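Long-range contacts in putative pectin lyase (Geobacillus virus E2, PDB 7CHU), which serves as the trimeric tailspike of a thermophilic bacteriophage and, with its pectate lyase-like fold, probably binds or cuts host surface polysaccharide: residues G113-P118 against I135-A140; G409-F414 against I436-N441; D440-G445 against V469-I474. All blocks are in the same frame, centred on the assembly; numbering follows the deposited sequence.

Contact 1. Residues G113-P118 against I135-A140; sequences GIVYFP and IRLVGA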
ATOM      1  N   GLY A 113      14.000  23.625  -9.797  1.00 17.79           N
ATOM      2  CA  GLY A 113      14.059  23.815  -8.360  1.00 18.13           C
ATOM      3  C   GLY A 113      12.684  24.039  -7.761  1.00 17.85           C
ATOM      4  O   GLY A 113      11.664  23.867  -8.413  1.00 20.06           O
ATOM      5  N   ILE A 114      12.679  24.427  -6.490  1.00 16.81           N
ATOM      6  CA  ILE A 114      11.451  24.613  -5.726  1.00 16.35           C
ATOM      7  C   ILE A 114      11.048  26.077  -5.788  1.00 15.53           C
ATOM      8  O   ILE A 114      11.898  26.969  -5.654  1.00 13.05           O
ATOM      9  CB  ILE A 114      11.626  24.166  -4.255  1.00 18.05           C
ATOM     10  CG1 ILE A 114      11.812  22.647  -4.149  1.00 22.12           C
ATOM     11  CG2 ILE A 114      10.443  24.635  -3.395  1.00 13.94           C
ATOM     12  CD1 ILE A 114      11.899  22.134  -2.685  1.00 23.71           C
ATOM     13  N   VAL A 115       9.752  26.323  -5.976  1.00 11.39           N
ATOM     14  CA  VAL A 115       9.124  27.612  -5.714  1.00 12.09           C
ATOM     15  C   VAL A 115       8.331  27.479  -4.418  1.00 15.58           C
ATOM     16  O   VAL A 115       7.350  26.725  -4.346  1.00 14.03           O
ATOM     17  CB  VAL A 115       8.211  28.044  -6.867  1.00 13.76           C
ATOM     18  CG1 VAL A 115       7.482  29.345  -6.482  1.00 13.52           C
ATOM     19  CG2 VAL A 115       9.026  28.233  -8.150  1.00 13.60           C
ATOM     20  N   TYR A 116       8.734  28.211  -3.386  1.00 12.43           N
ATOM     21  CA  TYR A 116       8.216  27.989  -2.045  1.00 13.86           C
ATOM     22  C   TYR A 116       7.224  29.082  -1.681  1.00 15.71           C
ATOM     23  O   TYR A 116       7.513  30.273  -1.870  1.00 14.43           O
ATOM     24  CB  TYR A 116       9.348  27.961  -1.019  1.00 11.70           C
ATOM     25  CG  TYR A 116       8.778  27.791   0.363  1.00 13.37           C
ATOM     26  CD1 TYR A 116       8.229  26.576   0.753  1.00 14.53           C
ATOM     27  CD2 TYR A 116       8.730  28.856   1.255  1.00 16.32           C
ATOM     28  CE1 TYR A 116       7.678  26.408   2.036  1.00 17.42           C
ATOM     29  CE2 TYR A 116       8.181  28.702   2.525  1.00 19.12           C
ATOM     30  CZ  TYR A 116       7.661  27.483   2.910  1.00 17.21           C
ATOM     31  OH  TYR A 116       7.112  27.338   4.174  1.00 25.33           O
ATOM     32  N   PHE A 117       6.071  28.673  -1.153  1.00 15.25           N
ATOM     33  CA  PHE A 117       4.984  29.580  -0.760  1.00 15.22           C
ATOM     34  C   PHE A 117       4.871  29.534   0.760  1.00 13.60           C
ATOM     35  O   PHE A 117       4.354  28.536   1.296  1.00 16.33           O
ATOM     36  CB  PHE A 117       3.633  29.164  -1.380  1.00 12.44           C
ATOM     37  CG  PHE A 117       3.562  29.217  -2.882  1.00 12.33           C
ATOM     38  CD1 PHE A 117       4.302  28.347  -3.668  1.00 12.96           C
ATOM     39  CD2 PHE A 117       2.687  30.086  -3.504  1.00 12.28           C
ATOM     40  CE1 PHE A 117       4.217  28.398  -5.049  1.00 11.95           C
ATOM     41  CE2 PHE A 117       2.588  30.150  -4.896  1.00 11.55           C
ATOM     42  CZ  PHE A 117       3.357  29.305  -5.669  1.00 12.01           C
ATOM     43  N   PRO A 118       5.294  30.562   1.494  1.00 14.58           N
ATOM     44  CA  PRO A 118       5.170  30.533   2.960  1.00 16.42           C
ATOM     45  C   PRO A 118       3.710  30.568   3.376  1.00 18.61           C
ATOM     46  O   PRO A 118       2.811  30.869   2.584  1.00 16.65           O
ATOM     47  CB  PRO A 118       5.899  31.809   3.428  1.00 19.57           C
ATOM     48  CG  PRO A 118       6.720  32.268   2.229  1.00 18.28           C
ATOM     49  CD  PRO A 118       5.950  31.800   1.021  1.00 15.68           C
ATOM     50  N   ILE A 135      10.058  21.858 -11.962  1.00 13.33           N
ATOM     51  CA  ILE A 135       9.557  22.915 -11.092  1.00 13.45           C
ATOM     52  C   ILE A 135       8.603  22.275 -10.091  1.00 16.75           C
ATOM     53  O   ILE A 135       7.659  21.577 -10.481  1.00 14.20           O
ATOM     54  CB  ILE A 135       8.874  24.038 -11.890  1.00 13.64           C
ATOM     55  CG1 ILE A 135       9.913  24.811 -12.715  1.00 18.06           C
ATOM     56  CG2 ILE A 135       8.148  25.009 -10.940  1.00 12.08           C
ATOM     57  CD1 ILE A 135       9.351  26.100 -13.409  1.00 13.41           C
ATOM     58  N   ARG A 136       8.852  22.498  -8.801  1.00 14.27           N
ATOM     59  CA  ARG A 136       7.979  22.013  -7.743  1.00 16.25           C
ATOM     60  C   ARG A 136       7.423  23.203  -6.976  1.00 13.13           C
ATOM     61  O   ARG A 136       8.188  24.078  -6.559  1.00 16.19           O
ATOM     62  CB  ARG A 136       8.734  21.087  -6.793  1.00 16.81           C
ATOM     63  CG  ARG A 136       8.804  19.650  -7.253  1.00 21.06           C
ATOM     64  CD  ARG A 136       9.324  18.789  -6.121  1.00 24.82           C
ATOM     65  NE  ARG A 136      10.722  19.083  -5.842  1.00 26.18           N
ATOM     66  CZ  ARG A 136      11.266  19.098  -4.629  1.00 26.29           C
ATOM     67  NH1 ARG A 136      10.531  18.847  -3.553  1.00 23.07           N
ATOM     68  NH2 ARG A 136      12.555  19.376  -4.491  1.00 26.95           N
ATOM     69  N   LEU A 137       6.104  23.227  -6.786  1.00 12.90           N
ATOM     70  CA  LEU A 137       5.432  24.242  -5.977  1.00 11.95           C
ATOM     71  C   LEU A 137       5.196  23.674  -4.573  1.00 14.26           C
ATOM     72  O   LEU A 137       4.425  22.727  -4.396  1.00 13.58           O
ATOM     73  CB  LEU A 137       4.113  24.668  -6.609  1.00 13.23           C
ATOM     74  CG  LEU A 137       4.082  25.033  -8.102  1.00 14.28           C
ATOM     75  CD1 LEU A 137       2.659  25.410  -8.559  1.00 11.76           C
ATOM     76  CD2 LEU A 137       5.083  26.154  -8.432  1.00 10.98           C
ATOM     77  N   VAL A 138       5.835  24.271  -3.575  1.00 14.27           N
ATOM     78  CA  VAL A 138       5.840  23.747  -2.212  1.00 15.30           C
ATOM     79  C   VAL A 138       5.354  24.842  -1.272  1.00 13.65           C
ATOM     80  O   VAL A 138       5.871  25.957  -1.309  1.00 12.40           O
ATOM     81  CB  VAL A 138       7.250  23.277  -1.806  1.00 16.50           C
ATOM     82  CG1 VAL A 138       7.265  22.800  -0.339  1.00 12.41           C
ATOM     83  CG2 VAL A 138       7.766  22.203  -2.778  1.00 14.96           C
ATOM     84  N   GLY A 139       4.374  24.519  -0.423  1.00 15.32           N
ATOM     85  CA  GLY A 139       3.918  25.406   0.622  1.00 11.25           C
ATOM     86  C   GLY A 139       4.309  24.935   2.015  1.00 12.84           C
ATOM     87  O   GLY A 139       5.089  24.001   2.200  1.00 13.77           O
ATOM     88  N   ALA A 140       3.744  25.607   3.012  1.00 13.20           N
ATOM     89  CA  ALA A 140       4.055  25.310   4.407  1.00 15.17           C
ATOM     90  C   ALA A 140       3.146  24.246   5.022  1.00 16.17           C
ATOM     91  O   ALA A 140       3.386  23.826   6.162  1.00 16.50           O
ATOM     92  CB  ALA A 140       3.971  26.586   5.241  1.00 17.76           C
TER
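Ile114 and Arg136 meet across two parallel neighbouring strands, 113-117 and 135-139. Four backbone hydrogen bonds join the strands. Val115 is held through both N and O: N donates to Arg136 O at 2.8 Å, and O accepts from Val138 N at 3.0 Å. Arg136 N to Gly113 O and Phe117 N to Val138 O complete the set.

The side-chain contacts fall on two faces. On one, Ile114 lies over a face of the Arg136 guanidinium, with CD1 3.4 Å from NH2. The Arg136 chain bends at chi3 (-68°), which turns NE back toward Ile114. Ile114 CG2 meets Val138 CG2 at 3.7 Å. Tyr116 CD1 comes to 3.2 Å from Val138 O, CE1 lies near Gly139 O, and OH reaches Ala140 CB at 3.4 Å. On the other face, Leu137 CD2 touches Val115 CB at 4.0 Å, and Leu137 CB touches Phe117 CE1.

The charge of Arg136 is answered by a salt bridge to Glu175, and its NH2 bonds Ala140 O of the second subunit. This pairing is characteristic of successive coils of a right-handed parallel beta-helix. Strand 75-76 flanks 113-117, strand 169-175 flanks 135-139, and helix 91-99 covers Val115, Phe117 and Leu137.

Contact 2. Residues G409-F414 against I436-N441; sequences GRLALF and IQIADN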
ATOM      1  N   GLY A 409     -27.153 -22.846   2.188  1.00 22.31           N
ATOM      2  CA  GLY A 409     -26.337 -23.550   3.164  1.00 20.85           C
ATOM      3  C   GLY A 409     -25.544 -24.711   2.612  1.00 21.23           C
ATOM      4  O   GLY A 409     -24.780 -25.328   3.356  1.00 22.21           O
ATOM      5  N   ARG A 410     -25.700 -25.026   1.337  1.00 18.55           N
ATOM      6  CA  ARG A 410     -24.950 -26.085   0.695  1.00 15.05           C
ATOM      7  C   ARG A 410     -23.765 -25.510  -0.079  1.00 16.88           C
ATOM      8  O   ARG A 410     -23.794 -24.362  -0.538  1.00 18.90           O
ATOM      9  CB  ARG A 410     -25.865 -26.875  -0.240  1.00 18.34           C
ATOM     10  CG  ARG A 410     -27.225 -27.318   0.386  1.00 18.03           C
ATOM     11  CD  ARG A 410     -28.176 -27.803  -0.717  1.00 21.09           C
ATOM     12  NE  ARG A 410     -29.488 -28.200  -0.208  1.00 18.08           N
ATOM     13  CZ  ARG A 410     -30.495 -27.361   0.045  1.00 22.97           C
ATOM     14  NH1 ARG A 410     -30.360 -26.049  -0.155  1.00 19.80           N
ATOM     15  NH2 ARG A 410     -31.652 -27.838   0.513  1.00 24.08           N
ATOM     16  N   LEU A 411     -22.726 -26.323  -0.242  1.00 16.17           N
ATOM     17  CA  LEU A 411     -21.639 -25.977  -1.161  1.00 18.44           C
ATOM     18  C   LEU A 411     -22.071 -26.377  -2.566  1.00 19.33           C
ATOM     19  O   LEU A 411     -22.424 -27.539  -2.805  1.00 19.59           O
ATOM     20  CB  LEU A 411     -20.337 -26.674  -0.773  1.00 13.51           C
ATOM     21  CG  LEU A 411     -19.179 -26.687  -1.779  1.00 15.45           C
ATOM     22  CD1 LEU A 411     -18.788 -25.269  -2.194  1.00 17.82           C
ATOM     23  CD2 LEU A 411     -17.983 -27.436  -1.215  1.00 16.14           C
ATOM     24  N   ALA A 412     -22.109 -25.420  -3.483  1.00 16.03           N
ATOM     25  CA  ALA A 412     -22.698 -25.683  -4.790  1.00 15.66           C
ATOM     26  C   ALA A 412     -21.777 -25.263  -5.930  1.00 18.38           C
ATOM     27  O   ALA A 412     -21.099 -24.228  -5.858  1.00 20.09           O
ATOM     28  CB  ALA A 412     -24.045 -24.986  -4.918  1.00 16.79           C
ATOM     29  N   LEU A 413     -21.782 -26.076  -6.984  1.00 13.54           N
ATOM     30  CA  LEU A 413     -20.979 -25.900  -8.192  1.00 15.14           C
ATOM     31  C   LEU A 413     -21.986 -25.868  -9.333  1.00 17.25           C
ATOM     32  O   LEU A 413     -22.480 -26.922  -9.745  1.00 16.98           O
ATOM     33  CB  LEU A 413     -19.967 -27.032  -8.363  1.00 17.80           C
ATOM     34  CG  LEU A 413     -18.909 -27.266  -7.260  1.00 21.76           C
ATOM     35  CD1 LEU A 413     -18.304 -25.943  -6.824  1.00 27.42           C
ATOM     36  CD2 LEU A 413     -19.448 -28.031  -6.079  1.00 23.07           C
ATOM     37  N   PHE A 414     -22.314 -24.667  -9.816  1.00 12.20           N
ATOM     38  CA  PHE A 414     -23.442 -24.478 -10.717  1.00 16.42           C
ATOM     39  C   PHE A 414     -22.967 -23.908 -12.048  1.00 19.09           C
ATOM     40  O   PHE A 414     -22.063 -23.066 -12.096  1.00 15.13           O
ATOM     41  CB  PHE A 414     -24.486 -23.510 -10.128  1.00 14.99           C
ATOM     42  CG  PHE A 414     -25.484 -24.139  -9.186  1.00 13.90           C
ATOM     43  CD1 PHE A 414     -25.392 -25.471  -8.796  1.00 13.01           C
ATOM     44  CD2 PHE A 414     -26.516 -23.359  -8.672  1.00 13.01           C
ATOM     45  CE1 PHE A 414     -26.348 -26.025  -7.933  1.00 15.35           C
ATOM     46  CE2 PHE A 414     -27.474 -23.891  -7.799  1.00 15.79           C
ATOM     47  CZ  PHE A 414     -27.390 -25.229  -7.429  1.00 14.95           C
ATOM     48  N   ILE A 436     -24.152 -29.266  -9.054  1.00 14.07           N
ATOM     49  CA  ILE A 436     -24.012 -30.143  -7.894  1.00 15.90           C
ATOM     50  C   ILE A 436     -24.140 -29.289  -6.640  1.00 16.69           C
ATOM     51  O   ILE A 436     -23.553 -28.201  -6.562  1.00 14.53           O
ATOM     52  CB  ILE A 436     -22.657 -30.865  -7.907  1.00 15.72           C
ATOM     53  CG1 ILE A 436     -22.479 -31.677  -9.184  1.00 16.19           C
ATOM     54  CG2 ILE A 436     -22.496 -31.764  -6.662  1.00 16.67           C
ATOM     55  CD1 ILE A 436     -21.065 -32.263  -9.314  1.00 19.84           C
ATOM     56  N   GLN A 437     -24.916 -29.759  -5.669  1.00 14.52           N
ATOM     57  CA  GLN A 437     -24.984 -29.082  -4.383  1.00 16.34           C
ATOM     58  C   GLN A 437     -24.755 -30.110  -3.284  1.00 18.15           C
ATOM     59  O   GLN A 437     -25.344 -31.199  -3.307  1.00 15.70           O
ATOM     60  CB  GLN A 437     -26.312 -28.341  -4.203  1.00 18.23           C
ATOM     61  CG  GLN A 437     -27.582 -29.180  -4.403  1.00 15.54           C
ATOM     62  CD  GLN A 437     -28.828 -28.299  -4.513  1.00 21.57           C
ATOM     63  OE1 GLN A 437     -28.798 -27.205  -5.096  1.00 21.89           O
ATOM     64  NE2 GLN A 437     -29.931 -28.774  -3.956  1.00 22.72           N
ATOM     65  N   ILE A 438     -23.877 -29.761  -2.342  1.00 17.00           N
ATOM     66  CA  ILE A 438     -23.387 -30.670  -1.306  1.00 16.37           C
ATOM     67  C   ILE A 438     -23.910 -30.175   0.039  1.00 19.37           C
ATOM     68  O   ILE A 438     -23.524 -29.101   0.504  1.00 14.46           O
ATOM     69  CB  ILE A 438     -21.856 -30.747  -1.327  1.00 18.31           C
ATOM     70  CG1 ILE A 438     -21.371 -31.187  -2.720  1.00 15.42           C
ATOM     71  CG2 ILE A 438     -21.323 -31.643  -0.228  1.00 16.15           C
ATOM     72  CD1 ILE A 438     -19.867 -30.957  -2.896  1.00 15.84           C
ATOM     73  N   ALA A 439     -24.803 -30.949   0.663  1.00 15.71           N
ATOM     74  CA  ALA A 439     -25.493 -30.531   1.871  1.00 17.97           C
ATOM     75  C   ALA A 439     -24.829 -31.129   3.101  1.00 16.23           C
ATOM     76  O   ALA A 439     -23.930 -31.966   3.008  1.00 19.10           O
ATOM     77  CB  ALA A 439     -26.967 -30.943   1.811  1.00 19.00           C
ATOM     78  N   ASP A 440     -25.239 -30.649   4.270  1.00 17.24           N
ATOM     79  CA  ASP A 440     -24.878 -31.295   5.530  1.00 20.61           C
ATOM     80  C   ASP A 440     -26.133 -31.777   6.259  1.00 20.83           C
ATOM     81  O   ASP A 440     -26.292 -31.605   7.473  1.00 19.59           O
ATOM     82  CB  ASP A 440     -23.990 -30.407   6.415  1.00 17.97           C
ATOM     83  CG  ASP A 440     -24.499 -28.983   6.587  1.00 25.33           C
ATOM     84  OD1 ASP A 440     -25.731 -28.774   6.553  1.00 24.93           O
ATOM     85  OD2 ASP A 440     -23.645 -28.066   6.771  1.00 24.69           O
ATOM     86  N   ASN A 441     -27.038 -32.395   5.509  1.00 19.61           N
ATOM     87  CA  ASN A 441     -28.169 -33.107   6.082  1.00 20.29           C
ATOM     88  C   ASN A 441     -28.358 -34.413   5.315  1.00 20.17           C
ATOM     89  O   ASN A 441     -27.997 -34.523   4.136  1.00 17.72           O
ATOM     90  CB  ASN A 441     -29.446 -32.239   6.090  1.00 24.97           C
ATOM     91  CG  ASN A 441     -30.019 -31.988   4.700  1.00 24.52           C
ATOM     92  OD1 ASN A 441     -30.618 -32.873   4.088  1.00 24.27           O
ATOM     93  ND2 ASN A 441     -29.886 -30.765   4.223  1.00 24.10           N
TER
HETATM   94  O   HOH W   1     -26.392 -27.768   3.485  1.00 27.59           O
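Arg410 lies beside Gln437 and Ala439 where two antiparallel strands pair, 410-414 with 436-438. They belong to the antiparallel beta region that follows the parallel coils of the chain. The strands are joined by two hydrogen-bonded pairs. Leu411 and Ile438 exchange both of their bonds, with Ile438 N to Leu411 O the shorter at 2.7 Å. Leu413 and Ile436 do the same, and Leu413 N points almost straight at Ile436 O, 2.8 Å away. Ala412 and Gln437 form the non-hydrogen-bonded pair between them.

Arg410 can be followed outward. Its CB sits 3.3 Å from Ile438 O. CG is anti to the carbonyl carbon (chi1 -48°) and meets Ala439 CB at 3.9 Å. CD packs against the side chain of Gln437, 4.0 Å from its CB. From CG to NE the chain is extended, and it runs side by side with Gln437 in the same direction. At the tip, NH1 bonds Gln407 O and NH2 forms a salt bridge with Asp444.

Ala412 CB lies over one face of the Phe414 ring, toward the rim. The opposite side of the sheet carries Leu411, Leu413, Ile436 and Ile438. Ile436 packs there on Ile436 of both other subunits, so this face lines the trimer interior. Leu411 CD2 and Leu413 CD2 each reach Ile438 CD1. Past the strand end, one water accepts from Asp440 N at 3.2 Å and donates a weak bond to Gly409 O.

Contact 3. Residues D440-G445 against V469-I474; sequences DNTVDG and VTLDGI
Thr470 directs CB at the turn of 440-445, and its methyl does most of the touching. CG2 is anti to the carbonyl carbon and beside the backbone N. It lies 3.8 Å from both Thr442 O and Val443 O, and CB is also near Thr442 O. OG1 takes the other direction, back into its own turn, where it accepts from Asp472 N at 3.3 Å and weakly from Gly473 N.

Gly445 brings its CA to 3.4 Å from Val469 O, a CA-H...O contact. Its positive phi (54°) favours glycine. Thr442 CG2 only grazes Leu471 CD1.

Two waters bridge the turns, both donating to Thr442 O. One accepts from Leu471 N at 2.9 Å; the other donates to Asp472 OD1 at 2.8 Å.

Asn441 and Asp444 face each other within the first turn. Asn441 OD1 accepts from Asp444 N, while its ND2 meets Asp444 OD2 from above the carboxylate plane, 2.9 Å away. The arrangement is that of two neighbouring strand-connecting turns in antiparallel beta structure, an Asx motif in 440-445 beside an ST turn in 469-474.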
ATOM      1  N   ASP A 440     -25.239 -30.649   4.270  1.00 17.24           N
ATOM      2  CA  ASP A 440     -24.878 -31.295   5.530  1.00 20.61           C
ATOM      3  C   ASP A 440     -26.133 -31.777   6.259  1.00 20.83           C
ATOM      4  O   ASP A 440     -26.292 -31.605   7.473  1.00 19.59           O
ATOM      5  CB  ASP A 440     -23.990 -30.407   6.415  1.00 17.97           C
ATOM      6  CG  ASP A 440     -24.499 -28.983   6.587  1.00 25.33           C
ATOM      7  OD1 ASP A 440     -25.731 -28.774   6.553  1.00 24.93           O
ATOM      8  OD2 ASP A 440     -23.645 -28.066   6.771  1.00 24.69           O
ATOM      9  N   ASN A 441     -27.038 -32.395   5.509  1.00 19.61           N
ATOM     10  CA  ASN A 441     -28.169 -33.107   6.082  1.00 20.29           C
ATOM     11  C   ASN A 441     -28.358 -34.413   5.315  1.00 20.17           C
ATOM     12  O   ASN A 441     -27.997 -34.523   4.136  1.00 17.72           O
ATOM     13  CB  ASN A 441     -29.446 -32.239   6.090  1.00 24.97           C
ATOM     14  CG  ASN A 441     -30.019 -31.988   4.700  1.00 24.52           C
ATOM     15  OD1 ASN A 441     -30.618 -32.873   4.088  1.00 24.27           O
ATOM     16  ND2 ASN A 441     -29.886 -30.765   4.223  1.00 24.10           N
ATOM     17  N   THR A 442     -28.888 -35.424   6.017  1.00 16.72           N
ATOM     18  CA  THR A 442     -28.932 -36.792   5.504  1.00 16.90           C
ATOM     19  C   THR A 442     -29.975 -36.996   4.416  1.00 22.65           C
ATOM     20  O   THR A 442     -29.911 -38.008   3.706  1.00 22.33           O
ATOM     21  CB  THR A 442     -29.252 -37.775   6.636  1.00 20.72           C
ATOM     22  OG1 THR A 442     -30.469 -37.361   7.250  1.00 16.68           O
ATOM     23  CG2 THR A 442     -28.141 -37.797   7.681  1.00 17.76           C
ATOM     24  N   VAL A 443     -30.961 -36.103   4.304  1.00 18.05           N
ATOM     25  CA  VAL A 443     -31.928 -36.196   3.216  1.00 24.21           C
ATOM     26  C   VAL A 443     -31.295 -35.803   1.872  1.00 24.51           C
ATOM     27  O   VAL A 443     -31.498 -36.476   0.855  1.00 25.38           O
ATOM     28  CB  VAL A 443     -33.165 -35.330   3.543  1.00 27.08           C
ATOM     29  CG1 VAL A 443     -34.199 -35.467   2.451  1.00 28.84           C
ATOM     30  CG2 VAL A 443     -33.774 -35.741   4.873  1.00 31.28           C
ATOM     31  N   ASP A 444     -30.524 -34.709   1.836  1.00 22.91           N
ATOM     32  CA  ASP A 444     -29.991 -34.194   0.569  1.00 22.30           C
ATOM     33  C   ASP A 444     -28.704 -34.888   0.141  1.00 21.24           C
ATOM     34  O   ASP A 444     -28.529 -35.197  -1.047  1.00 19.10           O
ATOM     35  CB  ASP A 444     -29.713 -32.702   0.684  1.00 22.22           C
ATOM     36  CG  ASP A 444     -30.957 -31.889   0.903  1.00 29.20           C
ATOM     37  OD1 ASP A 444     -32.033 -32.332   0.443  1.00 25.46           O
ATOM     38  OD2 ASP A 444     -30.841 -30.796   1.514  1.00 31.74           O
ATOM     39  N   GLY A 445     -27.771 -35.081   1.079  1.00 16.32           N
ATOM     40  CA  GLY A 445     -26.467 -35.611   0.733  1.00 14.68           C
ATOM     41  C   GLY A 445     -25.840 -34.774  -0.370  1.00 17.03           C
ATOM     42  O   GLY A 445     -25.945 -33.539  -0.388  1.00 16.73           O
ATOM     43  N   VAL A 469     -26.884 -38.659  -3.582  1.00 18.55           N
ATOM     44  CA  VAL A 469     -25.973 -39.655  -3.049  1.00 15.90           C
ATOM     45  C   VAL A 469     -25.958 -39.428  -1.549  1.00 18.03           C
ATOM     46  O   VAL A 469     -25.524 -38.367  -1.088  1.00 15.40           O
ATOM     47  CB  VAL A 469     -24.572 -39.533  -3.662  1.00 15.76           C
ATOM     48  CG1 VAL A 469     -23.584 -40.461  -2.957  1.00 13.08           C
ATOM     49  CG2 VAL A 469     -24.641 -39.838  -5.165  1.00 16.02           C
ATOM     50  N   THR A 470     -26.497 -40.374  -0.786  1.00 15.48           N
ATOM     51  CA  THR A 470     -26.557 -40.204   0.666  1.00 17.27           C
ATOM     52  C   THR A 470     -25.940 -41.406   1.382  1.00 14.72           C
ATOM     53  O   THR A 470     -25.464 -42.357   0.767  1.00 15.34           O
ATOM     54  CB  THR A 470     -27.999 -39.969   1.146  1.00 19.77           C
ATOM     55  OG1 THR A 470     -28.719 -41.214   1.212  1.00 17.77           O
ATOM     56  CG2 THR A 470     -28.727 -38.998   0.234  1.00 21.81           C
ATOM     57  N   LEU A 471     -25.973 -41.348   2.714  1.00 14.46           N
ATOM     58  CA  LEU A 471     -25.407 -42.403   3.537  1.00 17.60           C
ATOM     59  C   LEU A 471     -26.196 -43.692   3.433  1.00 21.01           C
ATOM     60  O   LEU A 471     -25.662 -44.752   3.766  1.00 19.84           O
ATOM     61  CB  LEU A 471     -25.350 -41.968   4.999  1.00 22.44           C
ATOM     62  CG  LEU A 471     -24.215 -40.987   5.320  1.00 21.61           C
ATOM     63  CD1 LEU A 471     -24.546 -40.225   6.596  1.00 25.34           C
ATOM     64  CD2 LEU A 471     -22.895 -41.708   5.451  1.00 22.26           C
ATOM     65  N   ASP A 472     -27.437 -43.644   2.967  1.00 18.09           N
ATOM     66  CA  ASP A 472     -28.211 -44.872   2.907  1.00 21.66           C
ATOM     67  C   ASP A 472     -28.596 -45.271   1.485  1.00 24.62           C
ATOM     68  O   ASP A 472     -29.219 -46.326   1.306  1.00 24.81           O
ATOM     69  CB  ASP A 472     -29.440 -44.773   3.819  1.00 23.07           C
ATOM     70  CG  ASP A 472     -30.318 -43.581   3.517  1.00 25.90           C
ATOM     71  OD1 ASP A 472     -30.469 -43.181   2.330  1.00 32.14           O
ATOM     72  OD2 ASP A 472     -30.887 -43.031   4.481  1.00 31.99           O
ATOM     73  N   GLY A 473     -28.220 -44.495   0.465  1.00 18.37           N
ATOM     74  CA  GLY A 473     -28.363 -45.004  -0.885  1.00 16.25           C
ATOM     75  C   GLY A 473     -27.997 -44.043  -2.003  1.00 19.09           C
ATOM     76  O   GLY A 473     -27.874 -42.832  -1.776  1.00 16.67           O
ATOM     77  N   ILE A 474     -27.787 -44.597  -3.201  1.00 15.60           N
ATOM     78  CA  ILE A 474     -27.650 -43.821  -4.433  1.00 18.43           C
ATOM     79  C   ILE A 474     -29.043 -43.725  -5.024  1.00 18.12           C
ATOM     80  O   ILE A 474     -29.640 -44.757  -5.364  1.00 16.99           O
ATOM     81  CB  ILE A 474     -26.695 -44.497  -5.433  1.00 18.48           C
ATOM     82  CG1 ILE A 474     -25.380 -44.958  -4.786  1.00 19.13           C
ATOM     83  CG2 ILE A 474     -26.546 -43.648  -6.717  1.00 18.94           C
ATOM     84  CD1 ILE A 474     -24.592 -43.893  -4.091  1.00 17.47           C
TER
HETATM   85  O   HOH W   2     -27.667 -39.866   4.510  1.00 22.93           O
HETATM   86  O   HOH W   3     -30.878 -40.481   3.010  1.00 27.53           O

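Overall arrangement
Contact 1 and contact 2 are buried strand pairs, whereas contact 3 is a partly exposed meeting of turns. Contact 1 belongs to the parallel coils and lies on the opposite side of the chain's centre from the other two; its centre is about 62 Å from that of contact 2. Contacts 2 and 3 have centres about 12 Å apart and share Asp440 and Asn441. A salt bridge from Arg410 to Asp444 joins them directly. Backbone hydrogen bonds hold contacts 1 and 2, between parallel strands in the first and antiparallel strands in the second. Contact 3 relies on water bridges and a threonine methyl. Each of the three also touches neighbouring subunits of the trimer.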